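Local coordinates for 3-keto-5-aminohexanoate cleavage protein (Burkholderia xenovorans LB400, PDB 3E02) that binds a zinc ion in a TIM-barrel fold and probably cleaves beta-keto acids such as 3-keto-5-aminohexanoate, at residues A[18-23]-A[138-143]; A[174-179]-A[215-220]; A[196-201]-A[230-235]. All blocks are in the same frame, centred on the assembly; numbering follows the deposited sequence.

Contact 1. Residues A[18-23]-A[138-143]. With EDO (1,2-ethanediol), chain H.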
loop_
_atom_site.group_PDB
_atom_site.type_symbol
_atom_site.label_atom_id
_atom_site.label_comp_id
_atom_site.label_asym_id
_atom_site.label_seq_id
_atom_site.Cartn_x
_atom_site.Cartn_y
_atom_site.Cartn_z
ATOM N N ILE A 18 10.236 20.719 -21.935
ATOM C CA ILE A 18 11.319 20.233 -21.043
ATOM C C ILE A 18 12.569 19.849 -21.823
ATOM O O ILE A 18 13.693 20.189 -21.431
ATOM C CB ILE A 18 10.856 18.973 -20.221
ATOM C CG1 ILE A 18 9.633 19.296 -19.358
ATOM C CG2 ILE A 18 11.981 18.385 -19.364
ATOM C CD1 ILE A 18 9.708 20.627 -18.594
ATOM N N HIS A 19 12.363 19.093 -22.906
ATOM C CA HIS A 19 13.479 18.682 -23.771
ATOM C C HIS A 19 13.855 19.860 -24.651
ATOM O O HIS A 19 13.005 20.686 -24.992
ATOM C CB HIS A 19 13.134 17.458 -24.616
ATOM C CG HIS A 19 12.845 16.247 -23.789
ATOM N ND1 HIS A 19 11.714 15.483 -23.964
ATOM C CD2 HIS A 19 13.512 15.701 -22.746
ATOM C CE1 HIS A 19 11.717 14.496 -23.088
ATOM N NE2 HIS A 19 12.795 14.602 -22.338
ATOM N N THR A 20 15.136 19.964 -24.990
ATOM C CA THR A 20 15.647 21.076 -25.789
ATOM C C THR A 20 16.273 20.516 -27.080
ATOM O O THR A 20 16.567 19.319 -27.130
ATOM C CB THR A 20 16.620 21.955 -24.979
ATOM O OG1 THR A 20 17.834 21.241 -24.740
ATOM C CG2 THR A 20 15.990 22.397 -23.630
ATOM N N PRO A 21 16.426 21.357 -28.136
ATOM C CA PRO A 21 16.953 20.880 -29.441
ATOM C C PRO A 21 18.268 20.103 -29.434
ATOM O O PRO A 21 18.437 19.164 -30.227
ATOM C CB PRO A 21 17.107 22.172 -30.238
ATOM C CG PRO A 21 15.997 23.043 -29.684
ATOM C CD PRO A 21 16.051 22.789 -28.216
ATOM N N THR A 22 19.186 20.503 -28.560
ATOM C CA THR A 22 20.469 19.812 -28.388
ATOM C C THR A 22 20.305 18.320 -28.045
ATOM O O THR A 22 21.121 17.493 -28.450
ATOM C CB THR A 22 21.315 20.479 -27.265
ATOM O OG1 THR A 22 21.698 21.791 -27.689
ATOM C CG2 THR A 22 22.590 19.639 -26.915
HETATM N N MSE A 23 19.229 17.994 -27.349
HETATM C CA MSE A 23 18.996 16.643 -26.829
HETATM C C MSE A 23 18.601 15.597 -27.853
HETATM O O MSE A 23 18.809 14.405 -27.627
HETATM C CB MSE A 23 17.960 16.691 -25.714
HETATM C CG MSE A 23 18.333 17.687 -24.618
HETATM SE SE MSE A 23 17.160 17.591 -23.149
HETATM C CE MSE A 23 18.011 18.975 -22.157
ATOM N N PRO A 138 20.982 28.091 -19.927
ATOM C CA PRO A 138 20.360 28.946 -18.896
ATOM C C PRO A 138 18.934 28.519 -18.512
ATOM O O PRO A 138 18.579 28.596 -17.341
ATOM C CB PRO A 138 20.366 30.337 -19.537
ATOM C CG PRO A 138 21.389 30.284 -20.565
ATOM C CD PRO A 138 21.416 28.904 -21.084
ATOM N N TYR A 139 18.158 28.055 -19.492
ATOM C CA TYR A 139 16.803 27.536 -19.269
ATOM C C TYR A 139 16.823 26.348 -18.309
ATOM O O TYR A 139 16.130 26.352 -17.307
ATOM C CB TYR A 139 16.167 27.128 -20.600
ATOM C CG TYR A 139 14.765 26.569 -20.525
ATOM C CD1 TYR A 139 13.668 27.405 -20.279
ATOM C CD2 TYR A 139 14.519 25.212 -20.750
ATOM C CE1 TYR A 139 12.362 26.885 -20.233
ATOM C CE2 TYR A 139 13.229 24.691 -20.710
ATOM C CZ TYR A 139 12.155 25.528 -20.451
ATOM O OH TYR A 139 10.885 25.013 -20.431
ATOM N N LEU A 140 17.656 25.359 -18.609
ATOM C CA LEU A 140 17.781 24.168 -17.766
ATOM C C LEU A 140 18.340 24.499 -16.370
ATOM O O LEU A 140 17.772 24.075 -15.355
ATOM C CB LEU A 140 18.651 23.105 -18.459
ATOM C CG LEU A 140 18.139 22.566 -19.803
ATOM C CD1 LEU A 140 19.235 21.739 -20.501
ATOM C CD2 LEU A 140 16.844 21.769 -19.688
ATOM N N ALA A 141 19.427 25.270 -16.334
ATOM C CA ALA A 141 20.084 25.684 -15.072
ATOM C C ALA A 141 19.151 26.495 -14.168
ATOM O O ALA A 141 19.107 26.273 -12.960
ATOM C CB ALA A 141 21.370 26.457 -15.367
ATOM N N GLY A 142 18.370 27.385 -14.773
ATOM C CA GLY A 142 17.401 28.209 -14.067
ATOM C C GLY A 142 16.294 27.437 -13.360
ATOM O O GLY A 142 15.653 27.987 -12.459
ATOM N N THR A 143 16.079 26.165 -13.730
ATOM C CA THR A 143 15.054 25.345 -13.088
ATOM C C THR A 143 15.409 24.896 -11.664
ATOM O O THR A 143 14.510 24.441 -10.944
ATOM C CB THR A 143 14.540 24.199 -13.959
ATOM O OG1 THR A 143 15.551 23.204 -14.147
ATOM C CG2 THR A 143 14.003 24.744 -15.304
HETATM C C1 EDO H . 13.534 28.238 -16.770
HETATM O O1 EDO H . 14.881 28.385 -16.297
HETATM C C2 EDO H . 12.489 28.859 -15.841
HETATM O O2 EDO H . 13.057 29.638 -14.777
#
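Ile18 and Leu140 mark the nearest approach of the two backbones, 8.2 Å between their CA atoms, where the loop 18-23 passes the short helix 136-142. At that spacing the contact is made by side chains, and no hydrogen bond runs across it. Leu140 is central. Its CD1 meets CE of Met23, a selenomethionine in this crystal, tip to tip at 3.4 Å, which is tight for two methyl groups. Met23 gets there because its chain is extended beyond CG (chi2 -173°, chi3 -179°), and a long, unbranched chain suits a place where the backbones stand well apart and a methyl must reach the helix. The other branch of Leu140, CD2, lies 4.1 Å from CG2 of Thr20 and comes near the carbonyl oxygen of Ile18. Thr20 thus divides its work: the methyl packs on the helix, while OG1 is hydrogen-bonded to Glu136, one helical turn before Leu140.

The loop follows the first strand of the TIM barrel, 10-13, on the side where the strands end and the zinc is bound; the side chain of Ile18, in one of its two conformers, comes to about 7 Å from the metal. Tyr139 stands beside this loop. CD2 of its ring passes 4.3 Å from Thr20 CG2, obliquely, and its hydroxyl is hydrogen-bonded to the backbone of Ser17 and of Leu91, a reach that the large phenol provides. On the helix itself, the carbonyl of Leu140 is held twice, by Thr143 N and by Thr143 OG1 at 2.7 Å. A 1,2-ethanediol, probably from the crystallisation liquor, donates from O1 to the carbonyl oxygen of Tyr139 at 2.6 Å, and its C1 lies 3.6 Å from Tyr139 CD1.

Contact 2. Residues A[174-179]-A[215-220]. With EDO (1,2-ethanediol), chain D.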
loop_
_atom_site.group_PDB
_atom_site.type_symbol
_atom_site.label_atom_id
_atom_site.label_comp_id
_atom_site.label_asym_id
_atom_site.label_seq_id
_atom_site.Cartn_x
_atom_site.Cartn_y
_atom_site.Cartn_z
ATOM N N TYR A 174 1.060 15.717 -10.188
ATOM C CA TYR A 174 2.479 15.369 -9.998
ATOM C C TYR A 174 2.800 14.787 -8.623
ATOM O O TYR A 174 3.938 14.425 -8.372
ATOM C CB TYR A 174 3.368 16.605 -10.179
ATOM C CG TYR A 174 3.322 17.216 -11.540
ATOM C CD1 TYR A 174 2.263 18.045 -11.911
ATOM C CD2 TYR A 174 4.347 17.002 -12.467
ATOM C CE1 TYR A 174 2.194 18.619 -13.172
ATOM C CE2 TYR A 174 4.294 17.594 -13.751
ATOM C CZ TYR A 174 3.210 18.407 -14.080
ATOM O OH TYR A 174 3.115 19.013 -15.308
ATOM N N ASP A 175 1.834 14.780 -7.716
ATOM C CA ASP A 175 2.051 14.243 -6.377
ATOM C C ASP A 175 0.697 13.976 -5.728
ATOM O O ASP A 175 -0.334 14.422 -6.228
ATOM C CB ASP A 175 2.894 15.234 -5.544
ATOM C CG ASP A 175 3.792 14.546 -4.527
ATOM O OD1 ASP A 175 3.573 13.362 -4.170
ATOM O OD2 ASP A 175 4.699 15.225 -4.032
ATOM N N VAL A 176 0.709 13.278 -4.599
ATOM C CA VAL A 176 -0.535 12.883 -3.914
ATOM C C VAL A 176 -1.372 14.103 -3.498
ATOM O O VAL A 176 -2.596 14.077 -3.631
ATOM C CB VAL A 176 -0.253 11.975 -2.695
ATOM C CG1 VAL A 176 -1.567 11.540 -2.024
ATOM C CG2 VAL A 176 0.601 10.747 -3.127
ATOM N N GLY A 177 -0.707 15.175 -3.059
ATOM C CA GLY A 177 -1.392 16.412 -2.656
ATOM C C GLY A 177 -2.240 17.021 -3.768
ATOM O O GLY A 177 -3.260 17.653 -3.498
ATOM N N HIS A 178 -1.833 16.807 -5.021
ATOM C CA HIS A 178 -2.588 17.300 -6.185
ATOM C C HIS A 178 -3.974 16.665 -6.286
ATOM O O HIS A 178 -4.901 17.311 -6.771
ATOM C CB HIS A 178 -1.797 17.095 -7.467
ATOM C CG HIS A 178 -0.552 17.925 -7.547
ATOM N ND1 HIS A 178 0.002 18.302 -8.746
ATOM C CD2 HIS A 178 0.187 18.534 -6.587
ATOM C CE1 HIS A 178 1.085 19.028 -8.522
ATOM N NE2 HIS A 178 1.214 19.191 -7.218
ATOM N N LEU A 179 -4.107 15.419 -5.824
ATOM C CA LEU A 179 -5.402 14.723 -5.784
ATOM C C LEU A 179 -6.338 15.432 -4.801
ATOM O O LEU A 179 -7.506 15.683 -5.113
ATOM C CB LEU A 179 -5.229 13.248 -5.395
ATOM C CG LEU A 179 -4.345 12.394 -6.315
ATOM C CD1 LEU A 179 -4.107 11.013 -5.702
ATOM C CD2 LEU A 179 -4.985 12.304 -7.688
ATOM N N LEU A 215 0.116 2.866 -7.794
ATOM C CA LEU A 215 -0.967 2.149 -7.111
ATOM C C LEU A 215 -1.499 2.960 -5.938
ATOM O O LEU A 215 -2.683 2.944 -5.706
ATOM C CB LEU A 215 -0.582 0.730 -6.675
ATOM C CG LEU A 215 -0.596 -0.325 -7.793
ATOM C CD1 LEU A 215 0.648 -0.210 -8.673
ATOM C CD2 LEU A 215 -0.712 -1.734 -7.201
ATOM N N HIS A 216 -0.621 3.678 -5.234
ATOM C CA HIS A 216 -1.040 4.518 -4.117
ATOM C C HIS A 216 -1.949 5.655 -4.583
ATOM O O HIS A 216 -2.987 5.884 -3.980
ATOM C CB HIS A 216 0.142 5.071 -3.317
ATOM C CG HIS A 216 -0.280 5.921 -2.158
ATOM N ND1 HIS A 216 -0.871 5.398 -1.026
ATOM C CD2 HIS A 216 -0.227 7.261 -1.970
ATOM C CE1 HIS A 216 -1.154 6.382 -0.189
ATOM N NE2 HIS A 216 -0.766 7.522 -0.737
HETATM N N MSE A 217 -1.542 6.355 -5.645
HETATM C CA MSE A 217 -2.356 7.435 -6.205
HETATM C C MSE A 217 -3.722 6.929 -6.688
HETATM O O MSE A 217 -4.729 7.617 -6.489
HETATM C CB MSE A 217 -1.596 8.184 -7.297
HETATM C CG MSE A 217 -0.487 9.069 -6.735
HETATM SE SE MSE A 217 0.405 10.079 -8.103
HETATM C CE MSE A 217 -0.902 11.502 -8.257
ATOM N N ARG A 218 -3.777 5.718 -7.259
ATOM C CA ARG A 218 -5.067 5.147 -7.668
ATOM C C ARG A 218 -5.958 4.883 -6.437
ATOM O O ARG A 218 -7.164 5.150 -6.477
ATOM C CB ARG A 218 -4.926 3.874 -8.506
ATOM C CG ARG A 218 -6.278 3.553 -9.142
ATOM C CD ARG A 218 -6.359 2.334 -9.906
ATOM N NE ARG A 218 -6.021 1.131 -9.148
ATOM C CZ ARG A 218 -6.286 -0.101 -9.567
ATOM N NH1 ARG A 218 -6.960 -0.306 -10.697
ATOM N NH2 ARG A 218 -5.915 -1.133 -8.825
ATOM N N THR A 219 -5.366 4.377 -5.350
ATOM C CA THR A 219 -6.097 4.117 -4.098
ATOM C C THR A 219 -6.697 5.391 -3.502
ATOM O O THR A 219 -7.870 5.409 -3.091
ATOM C CB THR A 219 -5.184 3.415 -3.063
ATOM O OG1 THR A 219 -4.794 2.161 -3.616
ATOM C CG2 THR A 219 -5.880 3.179 -1.745
ATOM N N ILE A 220 -5.898 6.449 -3.491
ATOM C CA ILE A 220 -6.338 7.754 -2.995
ATOM C C ILE A 220 -7.406 8.358 -3.907
ATOM O O ILE A 220 -8.424 8.854 -3.406
ATOM C CB ILE A 220 -5.136 8.718 -2.797
ATOM C CG1 ILE A 220 -4.200 8.177 -1.696
ATOM C CG2 ILE A 220 -5.610 10.127 -2.454
ATOM C CD1 ILE A 220 -4.858 7.904 -0.319
HETATM C C1 EDO D . 6.543 16.361 -19.065
HETATM O O1 EDO D . 7.217 15.096 -19.060
HETATM C C2 EDO D . 5.792 16.535 -17.748
HETATM O O2 EDO D . 5.399 17.902 -17.579
#
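Val176, Leu179, Met217 and Ile220 form the apolar part of the contact between the first turn of helix 176-187 and helix 211-225. Leu179 points at the partner helix, and its CD1 touches both Ile220 CG2 at 3.7 Å and the backbone oxygen of Met217 at 3.5 Å. Met217, a selenomethionine here, is bent at chi3 (81°), which turns CE to 3.6 Å from the carbonyl oxygen of Asp175 and also brings it against Leu179 CG. A flexible chain suits this place, because it can bend to touch both the start of the helix and the strand residues Cys199 and Phe201. Val176 is short and branched, so it fits where the backbones come closest, 6.2 Å between its CA and that of Met217; its CG2 touches Met217 CG.

One contact involves a flat ring: Val176 CG2 sits in the plane of the His216 imidazole, at its edge, 3.8 Å from CD2. Ile220 CG1 lies over a face of the same ring, toward the rim. The imidazole also stacks on His216 of the second subunit, and its NE2 is hydrogen-bonded to Asn213 there.

No hydrogen bond joins the two segments; the polar groups bond within a segment, elsewhere in the chain or to the second subunit. Asp175 OD1 takes the N-H of Val176 at 2.9 Å, 31° out of the carboxylate plane, while OD2 accepts from Gly177 N of the second subunit. Tyr174 OH is hydrogen-bonded to Asn113 and only weakly to a 1,2-ethanediol.

Side chains from both helices also rest on strands 168-173 and 195-201, so this is the packing of successive outer helices of a TIM barrel against each other and the barrel wall, at a subunit interface.

Contact 3. Residues A[196-201]-A[230-235]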
loop_
_atom_site.group_PDB
_atom_site.type_symbol
_atom_site.label_atom_id
_atom_site.label_comp_id
_atom_site.label_asym_id
_atom_site.label_seq_id
_atom_site.Cartn_x
_atom_site.Cartn_y
_atom_site.Cartn_z
ATOM N N PHE A 196 -10.637 13.497 -15.863
ATOM C CA PHE A 196 -9.548 12.806 -16.544
ATOM C C PHE A 196 -8.281 13.167 -15.761
ATOM O O PHE A 196 -7.750 14.274 -15.932
ATOM C CB PHE A 196 -9.497 13.218 -18.015
ATOM C CG PHE A 196 -8.576 12.373 -18.842
ATOM C CD1 PHE A 196 -8.882 11.041 -19.093
ATOM C CD2 PHE A 196 -7.404 12.895 -19.373
ATOM C CE1 PHE A 196 -8.028 10.242 -19.859
ATOM C CE2 PHE A 196 -6.550 12.097 -20.146
ATOM C CZ PHE A 196 -6.872 10.773 -20.382
ATOM N N LEU A 197 -7.862 12.246 -14.878
ATOM C CA LEU A 197 -6.696 12.411 -13.999
ATOM C C LEU A 197 -5.444 11.854 -14.639
ATOM O O LEU A 197 -5.369 10.639 -14.869
ATOM C CB LEU A 197 -6.880 11.658 -12.664
ATOM C CG LEU A 197 -8.028 11.930 -11.721
ATOM C CD1 LEU A 197 -7.811 11.152 -10.428
ATOM C CD2 LEU A 197 -8.107 13.394 -11.436
ATOM N N GLN A 198 -4.463 12.720 -14.899
ATOM C CA GLN A 198 -3.184 12.336 -15.486
ATOM C C GLN A 198 -2.111 12.375 -14.377
ATOM O O GLN A 198 -1.683 13.471 -13.970
ATOM C CB GLN A 198 -2.832 13.301 -16.627
ATOM C CG GLN A 198 -1.594 12.923 -17.474
ATOM C CD GLN A 198 -1.858 11.775 -18.406
ATOM O OE1 GLN A 198 -1.288 10.712 -18.271
ATOM N NE2 GLN A 198 -2.765 11.974 -19.337
ATOM N N CYS A 199 -1.682 11.204 -13.899
ATOM C CA CYS A 199 -0.639 11.116 -12.873
ATOM C C CYS A 199 0.723 11.178 -13.568
ATOM O O CYS A 199 0.956 10.453 -14.537
ATOM C CB CYS A 199 -0.795 9.859 -12.048
ATOM S SG CYS A 199 -2.388 9.855 -11.171
ATOM N N VAL A 200 1.615 12.020 -13.049
ATOM C CA VAL A 200 2.910 12.328 -13.669
ATOM C C VAL A 200 4.050 11.887 -12.772
ATOM O O VAL A 200 4.197 12.403 -11.656
ATOM C CB VAL A 200 3.024 13.845 -13.938
ATOM C CG1 VAL A 200 4.323 14.167 -14.636
ATOM C CG2 VAL A 200 1.816 14.342 -14.757
ATOM N N PHE A 201 4.879 10.962 -13.274
ATOM C CA PHE A 201 5.966 10.362 -12.484
ATOM C C PHE A 201 7.356 10.654 -13.027
ATOM O O PHE A 201 7.557 10.709 -14.233
ATOM C CB PHE A 201 5.780 8.850 -12.420
ATOM C CG PHE A 201 4.467 8.443 -11.848
ATOM C CD1 PHE A 201 3.356 8.295 -12.677
ATOM C CD2 PHE A 201 4.308 8.270 -10.473
ATOM C CE1 PHE A 201 2.108 7.982 -12.146
ATOM C CE2 PHE A 201 3.058 7.932 -9.934
ATOM C CZ PHE A 201 1.965 7.790 -10.775
ATOM N N TYR A 230 -11.242 8.928 -14.713
ATOM C CA TYR A 230 -10.419 8.065 -15.560
ATOM C C TYR A 230 -8.984 8.316 -15.154
ATOM O O TYR A 230 -8.600 9.473 -14.945
ATOM C CB TYR A 230 -10.532 8.408 -17.030
ATOM C CG TYR A 230 -11.801 7.965 -17.642
ATOM C CD1 TYR A 230 -12.018 6.611 -17.928
ATOM C CD2 TYR A 230 -12.792 8.887 -17.979
ATOM C CE1 TYR A 230 -13.198 6.194 -18.512
ATOM C CE2 TYR A 230 -13.961 8.478 -18.557
ATOM C CZ TYR A 230 -14.164 7.144 -18.827
ATOM O OH TYR A 230 -15.348 6.772 -19.396
ATOM N N LEU A 231 -8.210 7.239 -15.045
ATOM C CA LEU A 231 -6.785 7.301 -14.733
ATOM C C LEU A 231 -6.022 7.373 -16.050
ATOM O O LEU A 231 -6.359 6.657 -16.999
ATOM C CB LEU A 231 -6.335 6.034 -13.989
ATOM C CG LEU A 231 -4.850 5.856 -13.644
ATOM C CD1 LEU A 231 -4.392 6.955 -12.679
ATOM C CD2 LEU A 231 -4.565 4.457 -13.104
ATOM N N SER A 232 -5.041 8.279 -16.116
ATOM C CA SER A 232 -4.062 8.307 -17.197
ATOM C C SER A 232 -2.693 8.454 -16.522
ATOM O O SER A 232 -2.583 8.948 -15.374
ATOM C CB SER A 232 -4.346 9.397 -18.225
ATOM O OG SER A 232 -3.481 9.255 -19.351
ATOM N N VAL A 233 -1.654 8.005 -17.214
ATOM C CA VAL A 233 -0.304 8.015 -16.673
ATOM C C VAL A 233 0.727 8.441 -17.729
ATOM O O VAL A 233 0.608 8.081 -18.904
ATOM C CB VAL A 233 0.091 6.599 -16.125
ATOM C CG1 VAL A 233 1.567 6.500 -15.792
ATOM C CG2 VAL A 233 -0.770 6.199 -14.893
ATOM N N LEU A 234 1.687 9.249 -17.289
ATOM C CA LEU A 234 2.895 9.557 -18.065
ATOM C C LEU A 234 4.065 9.376 -17.105
ATOM O O LEU A 234 3.920 9.583 -15.882
ATOM C CB LEU A 234 2.881 10.975 -18.639
ATOM C CG LEU A 234 3.341 12.174 -17.798
ATOM C CD1 LEU A 234 4.884 12.308 -17.776
ATOM C CD2 LEU A 234 2.726 13.458 -18.293
ATOM N N ALA A 235 5.223 9.010 -17.647
ATOM C CA ALA A 235 6.454 8.931 -16.846
ATOM C C ALA A 235 7.622 9.399 -17.689
ATOM O O ALA A 235 7.629 9.209 -18.911
ATOM C CB ALA A 235 6.673 7.546 -16.265
#
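Leu234 and Val200 make the apolar centre on one face of the paired strands: Leu234 CD1 lies 3.7 Å from Val200 CG1, and CD2 meets CG2, branch to branch. Leu234 CG stands between its backbone N and carbonyl carbon (chi1 84°), an unusual choice for leucine, and this sets CG against the methyls of Val200. On the other face, turned to the outer helices, Phe201 CE1 meets Val233 CG1 at 4.0 Å and Cys199 SG meets Leu231 CD1 at 3.8 Å. Apolar residues suit this layer between strands and helices, the bulky Phe201 ring lying beside the smaller Val233. At the N-terminal end Phe196 lies across Tyr230, CD1 to CB, and its CZ reaches Ser232 CB at 3.6 Å.

The backbones are parallel and in register, their short axes 4.5 Å apart at 25°. Five hydrogen bonds join them in the parallel pattern, in which Leu197, Cys199 and Phe201 on one strand bond with Tyr230, Ser232 and Leu234 on the other. Leu234 N to Cys199 O is nearly straight, 169° at the hydrogen. The strands belong to the beta-alpha-beta unit whose helix is 211-225, two adjacent staves of the TIM barrel.

Polar side chains meet on the same face as Leu234. Gln198, in one of its two conformers, extends with CG anti to the backbone N and then bends at chi2, and its NE2 donates a weak bond to Ser232 OG at 2.8 Å; NE2 also has a weak bond to Glu170. A small serine lets the amide end lie against the neighbouring strand.

With only weak bonding assigned between the buried amide and hydroxyl, the strands are held mainly by backbone hydrogen bonds and apolar contacts, not far from the zinc site.

How the contacts relate
From the N terminus, contact 1 closes first: the loop after strand 10-13 meets helix 136-142, enclosing more than a hundred residues that include several barrel strands. Contacts 2 and 3 open only after that loop has closed, and they cross each other, for 174-179, 196-201, 215-220 and 230-235 follow in alternation. Contact 2 ties neighbouring outer helices together, contact 3 neighbouring strands, so the two lock one wall of the barrel in both layers. They touch directly, Met217 CE lying 3.7 Å from Cys199 SG and Tyr174 packing on Val200. Contact 1 lies apart, its centre about 24 Å from that of contact 3.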